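Local structure of beta-lactamase (Francisella tularensis subsp. tularensis, 3P09) at residues A[179-184]-A[256-261]; A[39-44]-A[275-280]; A[73-78]-A[83-88]. The protein probably hydrolyses beta-lactams to substituted beta-amino acids, as expected of a class A beta-lactamase, and so would confer antibiotic resistance. All blocks are in the same frame, centred on the assembly; numbering follows the deposited sequence.

Contact 1. Residues A[179-184]-A[256-261]; sequences KAITKD and GILYTN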
loop_
_atom_site.group_PDB
_atom_site.type_symbol
_atom_site.label_atom_id
_atom_site.label_comp_id
_atom_site.label_asym_id
_atom_site.label_seq_id
_atom_site.Cartn_x
_atom_site.Cartn_y
_atom_site.Cartn_z
ATOM N N LYS A 179 -7.519 8.015 -5.092
ATOM C CA LYS A 179 -8.124 8.821 -4.036
ATOM C C LYS A 179 -8.411 7.976 -2.796
ATOM O O LYS A 179 -8.036 8.337 -1.680
ATOM C CB LYS A 179 -9.408 9.493 -4.563
ATOM C CG LYS A 179 -10.041 10.502 -3.621
ATOM C CD LYS A 179 -11.267 11.144 -4.270
ATOM C CE LYS A 179 -11.949 12.114 -3.310
ATOM N NZ LYS A 179 -13.164 12.754 -3.894
ATOM N N ALA A 180 -9.058 6.830 -2.994
ATOM C CA ALA A 180 -9.493 6.018 -1.871
ATOM C C ALA A 180 -8.308 5.490 -1.073
ATOM O O ALA A 180 -8.292 5.555 0.163
ATOM C CB ALA A 180 -10.393 4.856 -2.347
ATOM N N ILE A 181 -7.319 4.960 -1.781
ATOM C CA ILE A 181 -6.206 4.297 -1.118
ATOM C C ILE A 181 -5.316 5.314 -0.411
ATOM O O ILE A 181 -4.734 5.010 0.616
ATOM C CB ILE A 181 -5.373 3.446 -2.088
ATOM C CG1 ILE A 181 -4.554 2.419 -1.303
ATOM C CG2 ILE A 181 -4.483 4.336 -2.972
ATOM C CD1 ILE A 181 -5.437 1.392 -0.600
ATOM N N THR A 182 -5.259 6.536 -0.938
ATOM C CA THR A 182 -4.427 7.589 -0.356
ATOM C C THR A 182 -5.105 8.206 0.869
ATOM O O THR A 182 -4.459 8.453 1.878
ATOM C CB THR A 182 -4.082 8.693 -1.406
ATOM O OG1 THR A 182 -3.348 8.107 -2.481
ATOM C CG2 THR A 182 -3.221 9.802 -0.802
ATOM N N LYS A 183 -6.405 8.469 0.778
ATOM C CA LYS A 183 -7.172 8.844 1.966
ATOM C C LYS A 183 -7.021 7.769 3.061
ATOM O O LYS A 183 -6.922 8.085 4.247
ATOM C CB LYS A 183 -8.651 9.077 1.615
ATOM C CG LYS A 183 -8.896 10.354 0.791
ATOM C CD LYS A 183 -10.373 10.775 0.762
ATOM C CE LYS A 183 -11.279 9.607 0.496
ATOM N NZ LYS A 183 -12.716 9.927 0.780
ATOM N N ASP A 184 -6.981 6.501 2.662
ATOM C CA ASP A 184 -6.854 5.408 3.636
ATOM C C ASP A 184 -5.551 5.464 4.425
ATOM O O ASP A 184 -5.552 5.331 5.644
ATOM C CB ASP A 184 -6.918 4.044 2.951
ATOM C CG ASP A 184 -8.314 3.687 2.484
ATOM O OD1 ASP A 184 -9.287 4.348 2.922
ATOM O OD2 ASP A 184 -8.432 2.733 1.684
ATOM N N GLY A 256 -0.362 8.739 -3.225
ATOM C CA GLY A 256 -0.568 7.454 -3.883
ATOM C C GLY A 256 -0.294 7.604 -5.367
ATOM O O GLY A 256 -0.780 8.552 -5.986
ATOM N N ILE A 257 0.505 6.697 -5.929
ATOM C CA ILE A 257 0.744 6.650 -7.371
ATOM C C ILE A 257 0.515 5.219 -7.845
ATOM O O ILE A 257 1.199 4.296 -7.391
ATOM C CB ILE A 257 2.185 7.077 -7.725
ATOM C CG1 ILE A 257 2.488 8.475 -7.177
ATOM C CG2 ILE A 257 2.392 7.021 -9.224
ATOM C CD1 ILE A 257 3.923 8.931 -7.409
ATOM N N LEU A 258 -0.479 5.028 -8.716
ATOM C CA LEU A 258 -0.829 3.697 -9.202
ATOM C C LEU A 258 -0.650 3.698 -10.711
ATOM O O LEU A 258 -0.932 4.699 -11.381
ATOM C CB LEU A 258 -2.274 3.341 -8.844
ATOM C CG LEU A 258 -2.698 3.701 -7.403
ATOM C CD1 LEU A 258 -4.159 3.329 -7.171
ATOM C CD2 LEU A 258 -1.832 3.038 -6.350
ATOM N N TYR A 259 -0.167 2.591 -11.254
ATOM C CA TYR A 259 0.071 2.532 -12.690
ATOM C C TYR A 259 -0.397 1.184 -13.200
ATOM O O TYR A 259 -0.138 0.166 -12.567
ATOM C CB TYR A 259 1.558 2.752 -13.033
ATOM C CG TYR A 259 1.835 2.499 -14.489
ATOM C CD1 TYR A 259 1.410 3.398 -15.453
ATOM C CD2 TYR A 259 2.492 1.341 -14.913
ATOM C CE1 TYR A 259 1.624 3.155 -16.805
ATOM C CE2 TYR A 259 2.720 1.098 -16.268
ATOM C CZ TYR A 259 2.279 2.012 -17.207
ATOM O OH TYR A 259 2.485 1.793 -18.558
ATOM N N THR A 260 -1.098 1.180 -14.328
ATOM C CA THR A 260 -1.482 -0.076 -14.956
ATOM C C THR A 260 -1.661 0.117 -16.454
ATOM O O THR A 260 -1.951 1.224 -16.924
ATOM C CB THR A 260 -2.777 -0.664 -14.319
ATOM O OG1 THR A 260 -2.951 -2.025 -14.729
ATOM C CG2 THR A 260 -3.994 0.145 -14.710
ATOM N N ASN A 261 -1.450 -0.956 -17.205
ATOM C CA ASN A 261 -1.744 -0.963 -18.639
ATOM C C ASN A 261 -2.835 -1.992 -18.846
ATOM O O ASN A 261 -2.558 -3.180 -18.969
ATOM C CB ASN A 261 -0.481 -1.319 -19.447
ATOM C CG ASN A 261 -0.718 -1.333 -20.955
ATOM O OD1 ASN A 261 -1.857 -1.255 -21.427
ATOM N ND2 ASN A 261 0.372 -1.459 -21.719
#
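Thr182 against Gly256 illustrates how closely a helix can approach a beta sheet: here helix 178-190 lies on the sheet of the alpha-beta sandwich of class A beta-lactamases, and the two CA atoms are 5.2 Å apart. The side chain of Thr182 branches at CB, which stands 4.1 Å from Gly256 N. One branch, CG2, lies anti to the threonine's own backbone N and stays 3.9 Å from Gly256 N. The other, OG1, sits beside that backbone N (chi1 -61°), and its closest approaches are 3.1 Å to Gly256 N and 3.2 Å to Gly256 CA. The angle at the first is too poor for a hydrogen bond. Instead OG1 is hydrogen-bonded to the carbonyl oxygen of Pro178 one turn earlier in the helix, while the amide of Gly256 belongs to the strand ladder with Tyr42. The buried hydroxyl is thus satisfied within its own helix and meets the strand by contact alone, where Gly256 presents bare backbone. Beside it, Ile181 divides its two branches between neighbours. CG1 turns anti to the backbone N (chi1 -160°) and carries the end of the chain away from the strand; the side chain also packs on Val65, Phe68 and Leu69, at and just before the start of helix 66-80. The shorter branch serves the sheet: Ile181 CG2 lies 4.3 Å from Leu258 CD1.

Contact 2. Residues A[39-44]-A[275-280]; sequences IGIYTL and QQAAKL. With SO4 (sulfate ion), chain D.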
loop_
_atom_site.group_PDB
_atom_site.type_symbol
_atom_site.label_atom_id
_atom_site.label_comp_id
_atom_site.label_asym_id
_atom_site.label_seq_id
_atom_site.Cartn_x
_atom_site.Cartn_y
_atom_site.Cartn_z
ATOM N N ILE A 39 -1.812 6.295 -15.458
ATOM C CA ILE A 39 -1.210 6.587 -14.170
ATOM C C ILE A 39 -2.234 7.327 -13.308
ATOM O O ILE A 39 -2.991 8.158 -13.808
ATOM C CB ILE A 39 0.068 7.416 -14.321
ATOM C CG1 ILE A 39 0.825 7.469 -12.991
ATOM C CG2 ILE A 39 -0.270 8.818 -14.805
ATOM C CD1 ILE A 39 2.221 6.948 -13.060
ATOM N N GLY A 40 -2.279 6.996 -12.024
ATOM C CA GLY A 40 -3.246 7.596 -11.121
ATOM C C GLY A 40 -2.502 8.177 -9.940
ATOM O O GLY A 40 -1.614 7.530 -9.385
ATOM N N ILE A 41 -2.865 9.397 -9.561
ATOM C CA ILE A 41 -2.123 10.175 -8.581
ATOM C C ILE A 41 -3.094 10.845 -7.606
ATOM O O ILE A 41 -4.101 11.423 -8.020
ATOM C CB ILE A 41 -1.336 11.334 -9.270
ATOM C CG1 ILE A 41 -0.389 10.822 -10.365
ATOM C CG2 ILE A 41 -0.606 12.188 -8.238
ATOM C CD1 ILE A 41 0.566 9.774 -9.925
ATOM N N TYR A 42 -2.805 10.775 -6.315
ATOM C CA TYR A 42 -3.550 11.586 -5.368
ATOM C C TYR A 42 -2.652 12.003 -4.226
ATOM O O TYR A 42 -1.865 11.197 -3.725
ATOM C CB TYR A 42 -4.766 10.832 -4.831
ATOM C CG TYR A 42 -5.805 11.747 -4.195
ATOM C CD1 TYR A 42 -5.940 11.824 -2.820
ATOM C CD2 TYR A 42 -6.645 12.533 -4.982
ATOM C CE1 TYR A 42 -6.882 12.647 -2.242
ATOM C CE2 TYR A 42 -7.589 13.361 -4.409
ATOM C CZ TYR A 42 -7.697 13.416 -3.038
ATOM O OH TYR A 42 -8.627 14.233 -2.448
ATOM N N THR A 43 -2.753 13.263 -3.816
ATOM C CA THR A 43 -2.034 13.712 -2.624
ATOM C C THR A 43 -3.026 14.229 -1.602
ATOM O O THR A 43 -4.084 14.751 -1.962
ATOM C CB THR A 43 -1.090 14.859 -2.921
ATOM O OG1 THR A 43 -1.865 16.003 -3.304
ATOM C CG2 THR A 43 -0.147 14.491 -4.029
ATOM N N LEU A 44 -2.687 14.102 -0.326
ATOM C CA LEU A 44 -3.588 14.546 0.718
ATOM C C LEU A 44 -2.799 15.346 1.732
ATOM O O LEU A 44 -1.830 14.843 2.297
ATOM C CB LEU A 44 -4.233 13.350 1.404
ATOM C CG LEU A 44 -5.750 13.266 1.408
ATOM C CD1 LEU A 44 -6.165 12.315 2.499
ATOM C CD2 LEU A 44 -6.356 14.626 1.633
ATOM N N GLN A 275 8.869 6.721 -10.713
ATOM C CA GLN A 275 9.954 7.643 -10.382
ATOM C C GLN A 275 9.702 9.019 -10.978
ATOM O O GLN A 275 9.867 10.050 -10.317
ATOM C CB GLN A 275 11.291 7.110 -10.885
ATOM C CG GLN A 275 11.678 5.797 -10.260
ATOM C CD GLN A 275 12.879 5.195 -10.934
ATOM O OE1 GLN A 275 13.383 5.740 -11.915
ATOM N NE2 GLN A 275 13.348 4.064 -10.419
ATOM N N GLN A 276 9.293 9.036 -12.234
ATOM C CA GLN A 276 9.151 10.295 -12.940
ATOM C C GLN A 276 7.939 11.081 -12.434
ATOM O O GLN A 276 8.015 12.299 -12.253
ATOM C CB GLN A 276 9.108 10.049 -14.450
ATOM C CG GLN A 276 10.460 9.583 -15.001
ATOM C CD GLN A 276 10.341 8.939 -16.369
ATOM O OE1 GLN A 276 9.682 9.469 -17.265
ATOM N NE2 GLN A 276 10.973 7.784 -16.533
ATOM N N ALA A 277 6.838 10.379 -12.188
ATOM C CA ALA A 277 5.656 11.007 -11.613
ATOM C C ALA A 277 5.983 11.589 -10.247
ATOM O O ALA A 277 5.588 12.714 -9.937
ATOM C CB ALA A 277 4.511 10.016 -11.507
ATOM N N ALA A 278 6.710 10.826 -9.434
ATOM C CA ALA A 278 7.075 11.284 -8.089
ATOM C C ALA A 278 7.974 12.512 -8.133
ATOM O O ALA A 278 7.928 13.359 -7.245
ATOM C CB ALA A 278 7.746 10.157 -7.294
ATOM N N LYS A 279 8.808 12.601 -9.161
ATOM C CA LYS A 279 9.728 13.730 -9.283
ATOM C C LYS A 279 8.957 14.999 -9.642
ATOM O O LYS A 279 9.249 16.091 -9.137
ATOM C CB LYS A 279 10.800 13.436 -10.333
ATOM C CG LYS A 279 11.813 14.561 -10.525
ATOM C CD LYS A 279 12.396 14.993 -9.183
ATOM C CE LYS A 279 13.805 15.538 -9.338
ATOM N NZ LYS A 279 14.754 14.452 -9.717
ATOM N N LEU A 280 7.972 14.848 -10.524
ATOM C CA LEU A 280 7.111 15.959 -10.890
ATOM C C LEU A 280 6.446 16.477 -9.635
ATOM O O LEU A 280 6.349 17.677 -9.408
ATOM C CB LEU A 280 6.048 15.508 -11.888
ATOM C CG LEU A 280 6.572 15.219 -13.296
ATOM C CD1 LEU A 280 5.524 14.520 -14.146
ATOM C CD2 LEU A 280 7.025 16.519 -13.954
HETATM S S SO4 D . -10.473 16.460 -4.374
HETATM O O1 SO4 D . -9.227 17.221 -4.351
HETATM O O2 SO4 D . -11.153 16.669 -5.649
HETATM O O3 SO4 D . -10.197 15.037 -4.213
HETATM O O4 SO4 D . -11.337 16.911 -3.286
#
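The sulfate, which probably came from the crystallisation liquor, is held by hydrogen bonds from both Tyr42 OH and Lys53 NZ. The modelled 2.5 Å between Tyr42 OH and sulfate O3 is very short, and its exact value is doubtful. This oxygen, O3, lies at the ring edge, in the ring plane, 3.1 Å from Tyr42 CE2. On the other side of strand 38-44 the contact is wholly apolar. Two isoleucines, Ile39 and Ile41, reach over to the methyl group of Ala277 on helix 271-289. Ile39 extends its longer branch, with CG1 anti to the backbone N (chi1 -169°), and then twists well away from a staggered position (chi2 122°); its CD1 ends 4.1 Å from Ala277 CB. Ile41 CD1 stands 4.3 Å from the same Ala277 CB. The small methyl therefore meets the ends of two branched chains, Ile39 CD1 and Ile41 CD1 being themselves 4.5 Å apart. Most of the length spanning strand and helix comes from the isoleucines, the CA atoms of Ile41 and Ala277 being 8.4 Å apart. Ile257 of the neighbouring strand touches both isoleucines, and Leu31 of helix 24-35 packs on Ala277. Both terminal helices thus join in covering this face of the antiparallel sheet, while helix 178-190 lies on the other, an order of layers characteristic of the alpha-beta sandwich in the class A beta-lactamase fold.

Contact 3. Residues A[73-78]-A[83-88]; sequences AILDYD and GFLDKK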
loop_
_atom_site.group_PDB
_atom_site.type_symbol
_atom_site.label_atom_id
_atom_site.label_comp_id
_atom_site.label_asym_id
_atom_site.label_seq_id
_atom_site.Cartn_x
_atom_site.Cartn_y
_atom_site.Cartn_z
ATOM N N ALA A 73 -6.249 -2.865 9.978
ATOM C CA ALA A 73 -7.324 -3.646 10.574
ATOM C C ALA A 73 -6.850 -4.398 11.808
ATOM O O ALA A 73 -7.565 -4.500 12.803
ATOM C CB ALA A 73 -7.898 -4.619 9.550
ATOM N N ILE A 74 -5.650 -4.957 11.728
ATOM C CA ILE A 74 -5.091 -5.681 12.859
ATOM C C ILE A 74 -4.878 -4.748 14.047
ATOM O O ILE A 74 -5.157 -5.108 15.192
ATOM C CB ILE A 74 -3.760 -6.354 12.462
ATOM C CG1 ILE A 74 -4.033 -7.498 11.482
ATOM C CG2 ILE A 74 -2.996 -6.848 13.707
ATOM C CD1 ILE A 74 -4.653 -8.726 12.150
ATOM N N LEU A 75 -4.393 -3.540 13.782
ATOM C CA LEU A 75 -4.155 -2.575 14.861
ATOM C C LEU A 75 -5.462 -2.130 15.511
ATOM O O LEU A 75 -5.538 -1.937 16.733
ATOM C CB LEU A 75 -3.385 -1.365 14.330
ATOM C CG LEU A 75 -1.948 -1.680 13.892
ATOM C CD1 LEU A 75 -1.331 -0.538 13.114
ATOM C CD2 LEU A 75 -1.102 -2.010 15.103
ATOM N N ASP A 76 -6.488 -1.960 14.690
ATOM C CA ASP A 76 -7.807 -1.607 15.187
ATOM C C ASP A 76 -8.287 -2.763 16.066
ATOM O O ASP A 76 -8.801 -2.554 17.163
ATOM C CB ASP A 76 -8.746 -1.359 13.995
ATOM C CG ASP A 76 -10.216 -1.250 14.395
ATOM O OD1 ASP A 76 -10.680 -0.125 14.673
ATOM O OD2 ASP A 76 -10.917 -2.286 14.394
ATOM N N TYR A 77 -8.087 -3.988 15.587
ATOM C CA TYR A 77 -8.477 -5.177 16.350
ATOM C C TYR A 77 -7.818 -5.152 17.722
ATOM O O TYR A 77 -8.470 -5.366 18.754
ATOM C CB TYR A 77 -8.073 -6.446 15.598
ATOM C CG TYR A 77 -8.663 -7.720 16.163
ATOM C CD1 TYR A 77 -9.887 -8.196 15.710
ATOM C CD2 TYR A 77 -8.004 -8.440 17.147
ATOM C CE1 TYR A 77 -10.442 -9.360 16.223
ATOM C CE2 TYR A 77 -8.548 -9.613 17.665
ATOM C CZ TYR A 77 -9.765 -10.065 17.196
ATOM O OH TYR A 77 -10.316 -11.220 17.705
ATOM N N ASP A 78 -6.526 -4.854 17.736
ATOM C CA ASP A 78 -5.771 -4.820 18.984
ATOM C C ASP A 78 -6.362 -3.805 19.959
ATOM O O ASP A 78 -6.410 -4.046 21.167
ATOM C CB ASP A 78 -4.288 -4.527 18.736
ATOM C CG ASP A 78 -3.488 -4.464 20.029
ATOM O OD1 ASP A 78 -3.215 -5.536 20.608
ATOM O OD2 ASP A 78 -3.136 -3.350 20.471
ATOM N N GLY A 83 -3.930 -6.808 23.964
ATOM C CA GLY A 83 -2.930 -7.869 24.004
ATOM C C GLY A 83 -2.720 -8.623 22.698
ATOM O O GLY A 83 -1.799 -9.431 22.572
ATOM N N PHE A 84 -3.574 -8.358 21.718
ATOM C CA PHE A 84 -3.530 -9.074 20.450
ATOM C C PHE A 84 -2.177 -8.967 19.726
ATOM O O PHE A 84 -1.723 -9.938 19.119
ATOM C CB PHE A 84 -4.662 -8.595 19.545
ATOM C CG PHE A 84 -4.839 -9.410 18.293
ATOM C CD1 PHE A 84 -5.202 -10.749 18.361
ATOM C CD2 PHE A 84 -4.675 -8.824 17.044
ATOM C CE1 PHE A 84 -5.384 -11.500 17.209
ATOM C CE2 PHE A 84 -4.861 -9.565 15.877
ATOM C CZ PHE A 84 -5.214 -10.910 15.960
ATOM N N LEU A 85 -1.536 -7.799 19.790
ATOM C CA LEU A 85 -0.246 -7.616 19.111
ATOM C C LEU A 85 0.851 -8.538 19.645
ATOM O O LEU A 85 1.788 -8.871 18.926
ATOM C CB LEU A 85 0.231 -6.169 19.209
ATOM C CG LEU A 85 -0.488 -5.181 18.284
ATOM C CD1 LEU A 85 -0.016 -3.760 18.526
ATOM C CD2 LEU A 85 -0.250 -5.570 16.846
ATOM N N ASP A 86 0.738 -8.925 20.912
ATOM C CA ASP A 86 1.736 -9.786 21.545
ATOM C C ASP A 86 1.412 -11.265 21.406
ATOM O O ASP A 86 2.173 -12.114 21.864
ATOM C CB ASP A 86 1.869 -9.430 23.023
ATOM C CG ASP A 86 2.378 -8.025 23.232
ATOM O OD1 ASP A 86 3.463 -7.706 22.700
ATOM O OD2 ASP A 86 1.688 -7.235 23.911
ATOM N N LYS A 87 0.290 -11.568 20.764
ATOM C CA LYS A 87 -0.191 -12.946 20.638
ATOM C C LYS A 87 0.715 -13.776 19.742
ATOM O O LYS A 87 1.041 -13.361 18.630
ATOM C CB LYS A 87 -1.624 -12.969 20.092
ATOM C CG LYS A 87 -2.108 -14.350 19.685
ATOM C CD LYS A 87 -3.619 -14.389 19.462
ATOM C CE LYS A 87 -4.375 -14.472 20.785
ATOM N NZ LYS A 87 -5.842 -14.691 20.595
ATOM N N LYS A 88 1.099 -14.958 20.222
ATOM C CA LYS A 88 2.037 -15.819 19.510
ATOM C C LYS A 88 1.338 -16.703 18.493
ATOM O O LYS A 88 0.398 -17.423 18.826
ATOM C CB LYS A 88 2.822 -16.694 20.501
ATOM C CG LYS A 88 3.728 -15.911 21.442
ATOM C CD LYS A 88 4.266 -16.795 22.569
ATOM C CE LYS A 88 4.897 -15.960 23.684
ATOM N NZ LYS A 88 5.536 -16.788 24.759
HETATM O O HOH W 1 -2.331 -4.683 22.944
#
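Tyr77 and Phe84 make the tight part of this contact, an edge-to-face pair with ring centroids 4.4 Å apart and planes at 54°. Tyr77 CD2 lies over one face of Phe84, displaced toward its rim, 3.4 Å from Phe84 CD2. Ile74 comes from another direction: its CD1 lies at the ring edge, 3.8 Å from Phe84 CE2. With CG anti to its backbone N (chi1 -171°), Phe84 is carried back under the helix it has just left. The chain turns back on the end of helix 66-80, a helix-turn connection in which the short 3-10 segment 84-86 packs against the helix's last turns. Asp78 ties the two together. Asp78 OD1 accepts a fairly straight hydrogen bond from Leu85 N, 2.9 Å away, the donor approaching from 43° out of the carboxylate plane, while OD2 is hydrogen-bonded to His198. Looser packing lies alongside, where Leu75 CD2 is 4.0 Å from Leu85 CD1. Toward the partly exposed Gly83, protein atoms give way to water: Asp78 OD1 and Gly83 N are 3.7 Å apart, and one water bridges them, accepting from Gly83 N at 2.8 Å and donating to Asp78 OD1.

Contacts 1 and 2 belong to one sheet, since strands 253-260 and 38-44 are laddered together in it. Their centres are 9 Å apart, with Ile257 CG2 packed 3.4 Å from Ile41 CD1. Contact 3 belongs to the helical part, its centre about 27 Å from that of contact 1 and about 33 Å from that of contact 2. Along the chain, contact 2 closes a long loop holding first contact 3, then contact 1; the chain ends therefore meet at the sheet, with the helical region, followed by other sheet strands, between them. Ile181 of contact 1 lies near the probable SxxK motif where helix 66-80 begins, consistent with a class A active site between sheet and helical part.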